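Local coordinates for protein Dot/Icm T4SS effector (Legionella pneumophila subsp. pneumophila, PDB 4HFV) that is a putative Dot/Icm type IV secretion effector of unknown function that probably acts inside the infected host cell, at residues A[56-61]-A[152-157]. Residues are numbered along the deposited sequence; the frame is centred on the assembly and turned at random.
Sequences LLKTIE and QPFAIK
Lys58 lays its aliphatic stem against Phe154 and Pro153, and the contact rests mainly on that. Lys58 CG sits over one face of the Phe154 ring, 4.1 Å from the centroid and 21° off the normal, offset toward the rim, a CH-pi contact. Next along the stem, Lys58 CD meets CB of Pro153 at 3.9 Å, the two side chains crossing at about a right angle. Lys58 CE then passes 3.6 Å from the carbonyl O of Pro153. Thr59 approaches the same ring at its edge instead: OG1 lies near the ring plane, 3.5 Å from CZ of Phe154. No hydrogen bond joins the two segments, and Thr59 OG1 is used within its own helix, on the carbonyl O of Val55. Ile156 adds a looser touch, CD1 to CB of Lys58 at 4.4 Å.

Here the long connection between helices 120-136 and 161-188 packs against the side of helix 49-64 in an all-helical protein, away from the succinate site seen on helix 161-188. Pro153 and Phe154 are the central residues of a type I beta turn from Gln152 to Ala155, closed by Ala155 N to Gln152 O at 3.1 Å; the turn points Pro153 at the helix, while the Phe154 ring reaches it with CE2 and CZ.

Lys58 CG, anti to the backbone N (chi1 -178°), is thereby placed over the ring; bends at chi2 and chi3 carry CD and CE past the Pro153 carbonyl. Lys58 NZ forms a salt bridge to Glu61 OE1 one turn on at 2.9 Å, on the syn side but 27° out of the carboxylate plane. Leu62 of the same helix and His137 also touch Pro153 and Phe154, while Gln152 NE2 ties the start of the turn to the carbonyls of Val138 and Leu149.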
# COMPACT_ATOMS: atom_id res chain seq x y z
N LEU A 56 12.57 8.52 18.65
CA LEU A 56 13.84 8.66 17.95
C LEU A 56 14.93 7.81 18.59
O LEU A 56 15.64 7.10 17.90
CB LEU A 56 14.31 10.13 17.92
CG LEU A 56 13.62 11.00 16.88
CD1 LEU A 56 13.80 12.54 17.19
CD2 LEU A 56 14.26 10.62 15.58
N LEU A 57 15.06 7.90 19.91
CA LEU A 57 16.05 7.11 20.62
C LEU A 57 15.76 5.61 20.58
O LEU A 57 16.71 4.79 20.52
CB LEU A 57 16.20 7.60 22.08
CG LEU A 57 16.77 9.03 22.30
CD1 LEU A 57 16.71 9.47 23.79
CD2 LEU A 57 18.15 9.10 21.80
N LYS A 58 14.51 5.19 20.68
CA LYS A 58 14.23 3.75 20.57
C LYS A 58 14.54 3.26 19.15
O LYS A 58 15.10 2.17 18.96
CB LYS A 58 12.78 3.41 20.90
CG LYS A 58 12.46 1.96 20.84
CD LYS A 58 13.24 1.10 21.84
CE LYS A 58 13.02 1.56 23.26
NZ LYS A 58 13.72 0.63 24.22
N THR A 59 14.20 4.07 18.18
CA THR A 59 14.49 3.75 16.77
C THR A 59 15.98 3.55 16.61
O THR A 59 16.41 2.55 16.05
CB THR A 59 13.86 4.80 15.82
OG1 THR A 59 12.45 4.63 15.84
CG2 THR A 59 14.35 4.69 14.39
N ILE A 60 16.78 4.48 17.12
CA ILE A 60 18.22 4.35 17.02
C ILE A 60 18.78 3.10 17.70
O ILE A 60 19.62 2.40 17.14
CB ILE A 60 18.89 5.60 17.62
CG1 ILE A 60 18.78 6.79 16.64
CG2 ILE A 60 20.30 5.31 17.92
CD1 ILE A 60 18.99 8.19 17.33
N GLU A 61 18.32 2.81 18.92
CA GLU A 61 18.72 1.58 19.64
C GLU A 61 18.39 0.31 18.81
O GLU A 61 19.16 -0.67 18.74
CB GLU A 61 17.97 1.54 20.98
CG GLU A 61 18.30 0.35 21.92
CD GLU A 61 17.26 0.18 23.06
OE1 GLU A 61 16.46 1.10 23.31
OE2 GLU A 61 17.23 -0.89 23.71
N GLN A 152 6.83 -4.83 23.51
CA GLN A 152 6.52 -3.70 22.65
C GLN A 152 7.52 -2.56 22.89
O GLN A 152 7.30 -1.71 23.75
CB GLN A 152 5.09 -3.23 22.94
CG GLN A 152 4.01 -4.19 22.51
CD GLN A 152 3.82 -4.20 21.01
OE1 GLN A 152 3.71 -3.16 20.38
NE2 GLN A 152 3.74 -5.39 20.44
N PRO A 153 8.61 -2.52 22.12
CA PRO A 153 9.60 -1.45 22.37
C PRO A 153 9.00 -0.04 22.18
O PRO A 153 9.52 0.94 22.73
CB PRO A 153 10.67 -1.73 21.31
CG PRO A 153 9.97 -2.62 20.23
CD PRO A 153 9.01 -3.42 21.01
N PHE A 154 7.92 0.07 21.40
CA PHE A 154 7.32 1.37 21.14
C PHE A 154 6.10 1.69 22.00
O PHE A 154 5.38 2.65 21.70
CB PHE A 154 7.01 1.56 19.65
CG PHE A 154 8.23 1.73 18.81
CD1 PHE A 154 8.77 0.67 18.11
CD2 PHE A 154 8.90 2.97 18.79
CE1 PHE A 154 9.92 0.80 17.37
CE2 PHE A 154 10.06 3.12 18.04
CZ PHE A 154 10.58 2.04 17.33
N ALA A 155 5.88 0.92 23.06
CA ALA A 155 4.86 1.25 24.05
C ALA A 155 5.42 2.37 24.96
O ALA A 155 5.89 2.14 26.05
CB ALA A 155 4.46 0.01 24.87
N ILE A 156 5.35 3.58 24.46
CA ILE A 156 5.98 4.74 25.03
C ILE A 156 4.83 5.65 25.40
O ILE A 156 3.84 5.80 24.63
CB ILE A 156 6.87 5.39 23.97
CG1 ILE A 156 8.10 4.51 23.67
CG2 ILE A 156 7.29 6.85 24.37
CD1 ILE A 156 8.83 4.89 22.29
N LYS A 157 4.93 6.27 26.58
CA LYS A 157 3.86 7.09 27.07
C LYS A 157 3.59 8.23 26.11
O LYS A 157 4.54 8.89 25.61
CB LYS A 157 4.18 7.63 28.45
CG LYS A 157 2.97 8.15 29.22
CD LYS A 157 3.35 8.70 30.61
CE LYS A 157 4.25 9.93 30.49
NZ LYS A 157 4.77 10.40 31.81